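PDB 7ABB: SalCYP truncation from Salinispora tropica, which is a member of the cytochrome P450 family, a mainly helical protein that holds a heme c in this model. Local coordinates for residues A[47-50]-A[51-55]; A[117-120]-A[121-124]; A[128-132]-A[133-137]. All blocks are in the same frame, centred on the assembly; numbering follows the deposited sequence.

Interaction 1: A[47-50]-A[51-55]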
ATOM      1  N   SER A  47       5.217  -9.018 -17.314  1.00 19.54           N
ATOM      2  CA  SER A  47       5.933  -7.758 -17.485  1.00 19.11           C
ATOM      3  C   SER A  47       5.171  -6.671 -18.230  1.00 21.73           C
ATOM      4  O   SER A  47       5.743  -5.588 -18.455  1.00 22.87           O
ATOM      5  CB  SER A  47       7.248  -8.003 -18.219  1.00 21.22           C
ATOM      6  OG  SER A  47       6.994  -8.414 -19.554  1.00 23.03           O
ATOM      7  N   THR A  48       3.922  -6.904 -18.616  1.00 18.37           N
ATOM      8  CA  THR A  48       3.157  -5.919 -19.367  1.00 17.75           C
ATOM      9  C   THR A  48       1.960  -5.443 -18.562  1.00 20.18           C
ATOM     10  O   THR A  48       1.413  -6.184 -17.733  1.00 19.06           O
ATOM     11  CB  THR A  48       2.673  -6.463 -20.736  1.00 19.77           C
ATOM     12  OG1 THR A  48       1.625  -7.445 -20.572  1.00 20.33           O
ATOM     13  CG2 THR A  48       3.796  -7.078 -21.510  1.00 20.23           C
ATOM     14  N   TYR A  49       1.544  -4.209 -18.851  1.00 18.87           N
ATOM     15  CA  TYR A  49       0.346  -3.653 -18.236  1.00 18.03           C
ATOM     16  C   TYR A  49      -0.869  -4.485 -18.608  1.00 19.14           C
ATOM     17  O   TYR A  49      -1.633  -4.894 -17.728  1.00 18.10           O
ATOM     18  CB  TYR A  49       0.162  -2.211 -18.688  1.00 17.96           C
ATOM     19  CG  TYR A  49      -1.084  -1.552 -18.197  1.00 18.82           C
ATOM     20  CD1 TYR A  49      -1.106  -0.911 -16.973  1.00 16.66           C
ATOM     21  CD2 TYR A  49      -2.242  -1.539 -18.964  1.00 17.50           C
ATOM     22  CE1 TYR A  49      -2.263  -0.278 -16.499  1.00 18.92           C
ATOM     23  CE2 TYR A  49      -3.397  -0.902 -18.512  1.00 18.16           C
ATOM     24  CZ  TYR A  49      -3.406  -0.271 -17.286  1.00 17.56           C
ATOM     25  OH  TYR A  49      -4.546   0.356 -16.853  1.00 21.70           O
ATOM     26  N   GLU A  50      -1.070  -4.732 -19.907  1.00 18.72           N
ATOM     27  CA  GLU A  50      -2.294  -5.439 -20.302  1.00 20.72           C
ATOM     28  C   GLU A  50      -2.299  -6.861 -19.746  1.00 23.03           C
ATOM     29  O   GLU A  50      -3.360  -7.362 -19.314  1.00 20.28           O
ATOM     30  CB  GLU A  50      -2.477  -5.418 -21.820  1.00 23.49           C
ATOM     31  CG  GLU A  50      -1.474  -6.223 -22.592  1.00 30.63           C
ATOM     32  CD  GLU A  50      -1.787  -6.287 -24.096  1.00 44.16           C
ATOM     33  OE1 GLU A  50      -2.958  -6.518 -24.467  1.00 47.32           O
ATOM     34  OE2 GLU A  50      -0.863  -6.109 -24.910  1.00 39.85           O
ATOM     35  N   GLY A  51      -1.133  -7.511 -19.695  1.00 18.75           N
ATOM     36  CA  GLY A  51      -1.082  -8.881 -19.199  1.00 20.92           C
ATOM     37  C   GLY A  51      -1.303  -8.950 -17.700  1.00 17.30           C
ATOM     38  O   GLY A  51      -2.016  -9.823 -17.187  1.00 19.14           O
ATOM     39  N   ILE A  52      -0.699  -8.032 -16.971  1.00 16.00           N
ATOM     40  CA  ILE A  52      -0.906  -8.008 -15.530  1.00 16.61           C
ATOM     41  C   ILE A  52      -2.346  -7.648 -15.187  1.00 19.43           C
ATOM     42  O   ILE A  52      -2.963  -8.266 -14.293  1.00 18.28           O
ATOM     43  CB  ILE A  52       0.105  -7.037 -14.922  1.00 15.78           C
ATOM     44  CG1 ILE A  52       1.481  -7.698 -14.966  1.00 17.31           C
ATOM     45  CG2 ILE A  52      -0.298  -6.662 -13.512  1.00 15.81           C
ATOM     46  CD1 ILE A  52       2.625  -6.769 -14.675  1.00 18.00           C
ATOM     47  N   CYS A  53      -2.909  -6.637 -15.851  1.00 17.29           N
ATOM     48  CA  CYS A  53      -4.312  -6.293 -15.607  1.00 18.96           C
ATOM     49  C   CYS A  53      -5.212  -7.499 -15.852  1.00 19.90           C
ATOM     50  O   CYS A  53      -6.103  -7.804 -15.038  1.00 21.45           O
ATOM     51  CB  CYS A  53      -4.754  -5.149 -16.513  1.00 18.27           C
ATOM     52  SG  CYS A  53      -4.198  -3.553 -15.970  1.00 23.23           S
ATOM     53  N   ALA A  54      -4.998  -8.175 -16.973  1.00 18.42           N
ATOM     54  CA  ALA A  54      -5.848  -9.313 -17.327  1.00 19.13           C
ATOM     55  C   ALA A  54      -5.738 -10.417 -16.284  1.00 22.27           C
ATOM     56  O   ALA A  54      -6.726 -11.110 -15.987  1.00 22.74           O
ATOM     57  CB  ALA A  54      -5.477  -9.848 -18.704  1.00 22.53           C
ATOM     58  N   ALA A  55      -4.540 -10.615 -15.743  1.00 18.94           N
ATOM     59  CA  ALA A  55      -4.339 -11.659 -14.746  1.00 19.00           C
ATOM     60  C   ALA A  55      -5.068 -11.320 -13.453  1.00 19.64           C
ATOM     61  O   ALA A  55      -5.760 -12.184 -12.891  1.00 21.35           O
ATOM     62  CB  ALA A  55      -2.853 -11.869 -14.477  1.00 19.52           C
TER
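Thr48 takes the N-cap of helix 49-56 and turns its hydroxyl forward onto the first turn, where OG1 accepts the backbone N-H of Gly51 at 2.9 Å. This is the classic side-chain N-cap, one of the amides at a helix start being served by a side chain in place of a carbonyl. With chi1 at 71°, OG1 stands between the backbone N and the carbonyl carbon of Thr48, which brings it within reach of that amide; the N-H meets it in a fairly bent approach. Thr48 also lends its carbonyl, since Thr48 O takes the N-H of Ile52 at 2.9 Å, and so one residue receives two successive amides of the opening turn.

The next residue, Tyr49, lays its ring against Cys53, one turn further along, in a sulfur-aromatic contact. Cys53 SG sits over a face of the ring, 3.7 Å from the centroid of the Tyr49 ring and only 15° off its normal, displaced toward CZ. Two torsions bring this about: CG of Tyr49 runs anti to its own N, while SG of Cys53 lies beside its N. The phenol is also held at its far end, where OH bonds to Pro331 O, and the helix start is gripped a second time by Asp313, whose OD2 binds Tyr49 N.

Ile52 faces another way, packing on Leu46 of strand 43-46 and on Ala310 of helix 307-310, so the turn is laid against the main sheet of this P450-type fold. Beneath the tyrosine ring the backbone closes its regular i to i+4 bond, Cys53 N reaching Tyr49 O at 2.9 Å with a nearly straight N-H, 169°.

Interaction 2: A[117-120]-A[121-124]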
ATOM      1  N   ARG A 117      -0.793  18.846  13.409  1.00 19.03           N
ATOM      2  CA  ARG A 117      -0.246  18.730  14.750  1.00 19.48           C
ATOM      3  C   ARG A 117       1.158  18.159  14.715  1.00 19.64           C
ATOM      4  O   ARG A 117       2.075  18.670  15.373  1.00 21.23           O
ATOM      5  CB  ARG A 117      -1.171  17.828  15.581  1.00 20.19           C
ATOM      6  CG  ARG A 117      -0.697  17.533  17.001  1.00 24.37           C
ATOM      7  CD  ARG A 117      -1.025  16.103  17.457  1.00 25.75           C
ATOM      8  NE  ARG A 117      -2.374  15.704  17.052  1.00 21.55           N
ATOM      9  CZ  ARG A 117      -2.701  14.481  16.628  1.00 21.27           C
ATOM     10  NH1 ARG A 117      -1.791  13.521  16.592  1.00 23.31           N
ATOM     11  NH2 ARG A 117      -3.935  14.205  16.215  1.00 21.88           N
ATOM     12  N   ARG A 118       1.346  17.090  13.940  1.00 19.16           N
ATOM     13  CA  ARG A 118       2.621  16.397  13.949  1.00 19.00           C
ATOM     14  C   ARG A 118       3.693  17.235  13.259  1.00 19.43           C
ATOM     15  O   ARG A 118       4.811  17.354  13.765  1.00 19.84           O
ATOM     16  CB  ARG A 118       2.463  15.021  13.304  1.00 17.44           C
ATOM     17  CG  ARG A 118       1.599  14.078  14.124  1.00 17.62           C
ATOM     18  CD  ARG A 118       1.500  12.715  13.452  1.00 18.41           C
ATOM     19  NE  ARG A 118       0.739  11.806  14.303  1.00 19.74           N
ATOM     20  CZ  ARG A 118       1.234  11.208  15.376  1.00 20.58           C
ATOM     21  NH1 ARG A 118       2.498  11.401  15.751  1.00 23.22           N
ATOM     22  NH2 ARG A 118       0.454  10.417  16.111  1.00 23.77           N
ATOM     23  N   ILE A 119       3.366  17.850  12.123  1.00 19.15           N
ATOM     24  CA  ILE A 119       4.388  18.635  11.423  1.00 19.03           C
ATOM     25  C   ILE A 119       4.737  19.874  12.233  1.00 19.98           C
ATOM     26  O   ILE A 119       5.913  20.249  12.344  1.00 20.61           O
ATOM     27  CB  ILE A 119       3.898  18.992  10.020  1.00 18.46           C
ATOM     28  CG1 ILE A 119       3.722  17.719   9.201  1.00 17.62           C
ATOM     29  CG2 ILE A 119       4.924  19.936   9.328  1.00 21.61           C
ATOM     30  CD1 ILE A 119       2.815  17.875   8.018  1.00 20.84           C
ATOM     31  N   SER A 120       3.731  20.533  12.818  1.00 19.69           N
ATOM     32  CA  SER A 120       3.977  21.699  13.658  1.00 21.34           C
ATOM     33  C   SER A 120       4.991  21.409  14.747  1.00 24.26           C
ATOM     34  O   SER A 120       5.767  22.297  15.123  1.00 26.77           O
ATOM     35  CB  SER A 120       2.666  22.171  14.299  1.00 24.55           C
ATOM     36  OG  SER A 120       1.840  22.819  13.364  1.00 29.94           O
ATOM     37  N   ALA A 121       5.016  20.183  15.257  1.00 21.53           N
ATOM     38  CA  ALA A 121       5.867  19.880  16.398  1.00 22.16           C
ATOM     39  C   ALA A 121       7.341  19.781  16.031  1.00 23.98           C
ATOM     40  O   ALA A 121       8.179  19.815  16.930  1.00 29.12           O
ATOM     41  CB  ALA A 121       5.410  18.570  17.052  1.00 27.08           C
ATOM     42  N   PHE A 122       7.687  19.651  14.746  1.00 22.79           N
ATOM     43  CA  PHE A 122       9.097  19.608  14.363  1.00 21.98           C
ATOM     44  C   PHE A 122       9.525  20.665  13.356  1.00 22.40           C
ATOM     45  O   PHE A 122      10.710  20.702  13.024  1.00 22.94           O
ATOM     46  CB  PHE A 122       9.516  18.221  13.845  1.00 22.94           C
ATOM     47  CG  PHE A 122       8.712  17.681  12.692  1.00 18.58           C
ATOM     48  CD1 PHE A 122       8.918  18.119  11.389  1.00 20.78           C
ATOM     49  CD2 PHE A 122       7.797  16.660  12.897  1.00 20.32           C
ATOM     50  CE1 PHE A 122       8.184  17.579  10.322  1.00 21.43           C
ATOM     51  CE2 PHE A 122       7.071  16.127  11.860  1.00 20.32           C
ATOM     52  CZ  PHE A 122       7.253  16.566  10.566  1.00 19.55           C
ATOM     53  N   VAL A 123       8.635  21.557  12.910  1.00 23.23           N
ATOM     54  CA  VAL A 123       9.026  22.589  11.940  1.00 22.49           C
ATOM     55  C   VAL A 123      10.261  23.356  12.406  1.00 23.22           C
ATOM     56  O   VAL A 123      11.135  23.701  11.598  1.00 23.88           O
ATOM     57  CB  VAL A 123       7.865  23.563  11.661  1.00 37.06           C
ATOM     58  CG1 VAL A 123       8.335  24.713  10.782  1.00 42.59           C
ATOM     59  CG2 VAL A 123       6.755  22.884  10.964  1.00 33.26           C
ATOM     60  N   ASP A 124      10.327  23.701  13.694  1.00 23.71           N
ATOM     61  CA  ASP A 124      11.413  24.545  14.181  1.00 24.87           C
ATOM     62  C   ASP A 124      12.782  23.863  14.160  1.00 22.88           C
ATOM     63  O   ASP A 124      13.795  24.561  14.246  1.00 26.69           O
ATOM     64  CB  ASP A 124      11.096  25.032  15.606  1.00 27.84           C
ATOM     65  CG  ASP A 124       9.971  26.047  15.642  1.00 41.50           C
ATOM     66  OD1 ASP A 124       9.576  26.551  14.570  1.00 41.04           O
ATOM     67  OD2 ASP A 124       9.492  26.357  16.752  1.00 49.77           O
TER
HETATM   68  O   HOH W   1       8.450  23.076  15.873  1.00 24.98           O
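Phe122 folds its ring back under the last turn of helix 108-120, placing one face against the backbone of Ile119. The CA of Ile119 stands over that face in a CH-pi contact, 3.9 Å from the centroid of the Phe122 ring, and Ile119 O lies above the same ring, over its centre. What folds the ring back is chi1 of 56°, which sets CG between the N and carbonyl carbon of Phe122 rather than swinging it out from the chain. The Ile119 side chain adds to this at the rim, CG1 lying 4.0 Å from Phe122 CZ, while its other branch, CG2, crosses to Val123 CG2 at 3.8 Å.

The turn narrows as the helix runs out, i to i+3 bonds taking over and the i to i+4 ones being weak. Phe122 N donates to Ile119 O at 3.0 Å, and Val123 N adds a weak bond to the same oxygen. Ala121 N, by contrast, is a donor shared between Arg118 O, at 3.2 Å, and, weakly, Arg117 O. A water donates to Ser120 O and accepts from Asp124 N, bridging them.

Arg117 and Arg118 form salt bridges with Glu141 of helix 130-147, and Arg118 NE also bonds Asn114 OD1, whereas Phe122 and Val123 pack on Trp359 and Leu362, respectively, of helix 345-362, so the helix end sits between those two helices just ahead of strand 127-129.

Interaction 3: A[128-132]-A[133-137]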
ATOM      1  N   VAL A 128      13.978  16.360  10.034  1.00 19.85           N
ATOM      2  CA  VAL A 128      13.161  15.285  10.575  1.00 20.61           C
ATOM      3  C   VAL A 128      13.549  13.985   9.885  1.00 22.46           C
ATOM      4  O   VAL A 128      13.968  13.981   8.723  1.00 21.05           O
ATOM      5  CB  VAL A 128      11.656  15.604  10.390  1.00 20.29           C
ATOM      6  CG1 VAL A 128      11.229  15.543   8.926  1.00 19.64           C
ATOM      7  CG2 VAL A 128      10.781  14.656  11.253  1.00 23.68           C
ATOM      8  N   SER A 129      13.380  12.872  10.601  1.00 20.37           N
ATOM      9  CA  SER A 129      13.405  11.551   9.985  1.00 19.50           C
ATOM     10  C   SER A 129      11.964  11.284   9.568  1.00 18.77           C
ATOM     11  O   SER A 129      11.096  10.958  10.394  1.00 18.80           O
ATOM     12  CB  SER A 129      13.964  10.505  10.942  1.00 27.47           C
ATOM     13  OG  SER A 129      13.862   9.197  10.370  1.00 29.30           O
ATOM     14  N   PHE A 130      11.697  11.469   8.278  1.00 18.97           N
ATOM     15  CA  PHE A 130      10.332  11.666   7.800  1.00 17.76           C
ATOM     16  C   PHE A 130       9.422  10.499   8.176  1.00 17.73           C
ATOM     17  O   PHE A 130       8.311  10.703   8.683  1.00 17.75           O
ATOM     18  CB  PHE A 130      10.351  11.871   6.289  1.00 16.87           C
ATOM     19  CG  PHE A 130       8.999  12.037   5.674  1.00 16.95           C
ATOM     20  CD1 PHE A 130       8.402  13.279   5.584  1.00 17.07           C
ATOM     21  CD2 PHE A 130       8.303  10.934   5.182  1.00 17.09           C
ATOM     22  CE1 PHE A 130       7.143  13.434   5.023  1.00 17.27           C
ATOM     23  CE2 PHE A 130       7.066  11.092   4.589  1.00 16.59           C
ATOM     24  CZ  PHE A 130       6.479  12.335   4.510  1.00 17.49           C
ATOM     25  N   SER A 131       9.846   9.268   7.894  1.00 18.75           N
ATOM     26  CA  SER A 131       8.920   8.162   8.112  1.00 19.41           C
ATOM     27  C   SER A 131       8.877   7.722   9.574  1.00 19.51           C
ATOM     28  O   SER A 131       7.802   7.383  10.082  1.00 19.87           O
ATOM     29  CB  SER A 131       9.279   6.985   7.208  1.00 20.10           C
ATOM     30  OG  SER A 131       9.041   7.351   5.858  1.00 20.98           O
ATOM     31  N   ASP A 132      10.020   7.712  10.263  1.00 18.16           N
ATOM     32  CA  ASP A 132      10.052   7.256  11.652  1.00 19.46           C
ATOM     33  C   ASP A 132       9.308   8.213  12.573  1.00 20.82           C
ATOM     34  O   ASP A 132       8.551   7.778  13.453  1.00 22.46           O
ATOM     35  CB  ASP A 132      11.494   7.112  12.138  1.00 24.97           C
ATOM     36  CG  ASP A 132      12.230   5.953  11.501  1.00 37.58           C
ATOM     37  OD1 ASP A 132      11.582   5.116  10.832  1.00 31.47           O
ATOM     38  OD2 ASP A 132      13.464   5.885  11.680  1.00 37.79           O
ATOM     39  N   GLU A 133       9.538   9.519  12.422  1.00 20.50           N
ATOM     40  CA  GLU A 133       8.998  10.500  13.359  1.00 19.64           C
ATOM     41  C   GLU A 133       7.636  11.028  12.941  1.00 22.98           C
ATOM     42  O   GLU A 133       6.833  11.381  13.811  1.00 23.80           O
ATOM     43  CB  GLU A 133       9.970  11.678  13.512  1.00 19.66           C
ATOM     44  CG  GLU A 133      11.315  11.271  13.999  1.00 27.73           C
ATOM     45  CD  GLU A 133      12.158  12.479  14.326  1.00 33.33           C
ATOM     46  OE1 GLU A 133      13.046  12.829  13.516  1.00 24.89           O
ATOM     47  OE2 GLU A 133      11.888  13.108  15.385  1.00 32.39           O
ATOM     48  N   PHE A 134       7.337  11.057  11.642  1.00 17.50           N
ATOM     49  CA  PHE A 134       6.113  11.674  11.132  1.00 16.90           C
ATOM     50  C   PHE A 134       5.211  10.648  10.459  1.00 17.40           C
ATOM     51  O   PHE A 134       4.135  10.354  10.986  1.00 17.66           O
ATOM     52  CB  PHE A 134       6.427  12.831  10.175  1.00 18.44           C
ATOM     53  CG  PHE A 134       5.219  13.317   9.435  1.00 17.24           C
ATOM     54  CD1 PHE A 134       4.094  13.683  10.129  1.00 18.17           C
ATOM     55  CD2 PHE A 134       5.172  13.348   8.058  1.00 18.86           C
ATOM     56  CE1 PHE A 134       2.948  14.082   9.480  1.00 21.06           C
ATOM     57  CE2 PHE A 134       4.026  13.750   7.393  1.00 20.24           C
ATOM     58  CZ  PHE A 134       2.913  14.112   8.095  1.00 21.31           C
ATOM     59  N   ALA A 135       5.599  10.101   9.316  1.00 16.53           N
ATOM     60  CA  ALA A 135       4.617   9.435   8.467  1.00 14.85           C
ATOM     61  C   ALA A 135       4.069   8.173   9.120  1.00 16.78           C
ATOM     62  O   ALA A 135       2.865   7.917   9.033  1.00 17.44           O
ATOM     63  CB  ALA A 135       5.206   9.115   7.094  1.00 17.09           C
ATOM     64  N   ARG A 136       4.922   7.362   9.762  1.00 16.53           N
ATOM     65  CA  ARG A 136       4.402   6.107  10.313  1.00 17.58           C
ATOM     66  C   ARG A 136       3.406   6.339  11.441  1.00 17.34           C
ATOM     67  O   ARG A 136       2.312   5.751  11.397  1.00 17.23           O
ATOM     68  CB  ARG A 136       5.553   5.198  10.744  1.00 19.89           C
ATOM     69  CG  ARG A 136       5.110   3.771  11.046  1.00 21.32           C
ATOM     70  CD  ARG A 136       6.290   2.865  11.299  1.00 23.44           C
ATOM     71  NE  ARG A 136       7.142   2.803  10.108  1.00 26.78           N
ATOM     72  CZ  ARG A 136       8.384   3.266  10.022  1.00 29.31           C
ATOM     73  NH1 ARG A 136       8.995   3.831  11.062  1.00 25.99           N
ATOM     74  NH2 ARG A 136       9.023   3.155   8.868  1.00 32.51           N
ATOM     75  N   PRO A 137       3.694   7.138  12.474  1.00 17.22           N
ATOM     76  CA  PRO A 137       2.659   7.377  13.486  1.00 17.37           C
ATOM     77  C   PRO A 137       1.435   8.083  12.919  1.00 18.34           C
ATOM     78  O   PRO A 137       0.309   7.806  13.358  1.00 17.62           O
ATOM     79  CB  PRO A 137       3.388   8.205  14.554  1.00 19.07           C
ATOM     80  CG  PRO A 137       4.593   8.656  13.969  1.00 19.56           C
ATOM     81  CD  PRO A 137       4.969   7.761  12.841  1.00 18.84           C
TER
HETATM   82  O   HOH W   2       8.000   5.037  13.625  1.00 27.01           O
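Strand 127-129 runs directly into helix 130-147, and the helix opens with a wider, pi-type turn: Ala135 N reaches back five residues to Phe130 O at 2.8 Å, and Arg136 N does the same to Ser131 O. Phe130 O is shared, taking Phe134 N as well, from above its carbonyl plane. Pro137, with no N-H to give, kinks the helix just after.

At the junction Glu133, extended beyond CG, reaches back to the strand end. Its OE1 accepts the N-H of Ser129 at 2.9 Å, almost straight at 172°, while Glu133 N donates to Ser129 O, so a side-chain bond and a main-chain bond join the two residues in opposite directions. The other oxygen, OE2, pairs with Arg125.

On the buried side Phe130 and Phe134 lie side by side, both with CG anti to the backbone N. They form an offset edge-to-face pair with planes at 75°, the CD2 edge of Phe134 directed at a face of Phe130. Ala135 CB also touches Phe130, and Trp359 of helix 345-362 meets the Phe130 ring edge-to-face.

Along the other flank Asp132 and Arg136 form a salt bridge one turn apart. Arg136 bends at chi3 (-61°) to bring its guanidinium round, and a water links Asp132 O to Arg136 NH1. That nitrogen also meets Asp132 OD1 at 2.9 Å, with the oxygen close to the guanidinium plane.

From the N terminus, interaction 1 comes first, starting helix 49-56 beside the mixed sheet; interaction 2 ends helix 108-120, and interaction 3 starts helix 130-147 a few residues later. Each is a local turn, and they follow in series with no nesting or crossing. Interaction 1 stands apart, its centre about 42 Å from that of interaction 2 and 34 Å from that of interaction 3, across the centre of the chain. Interactions 2 and 3 do touch: Ile119 CG1 packs on Phe134 CE1 at 3.7 Å and Arg118 lies on Pro137, so the short connection through strand 127-129 folds the two helices against each other.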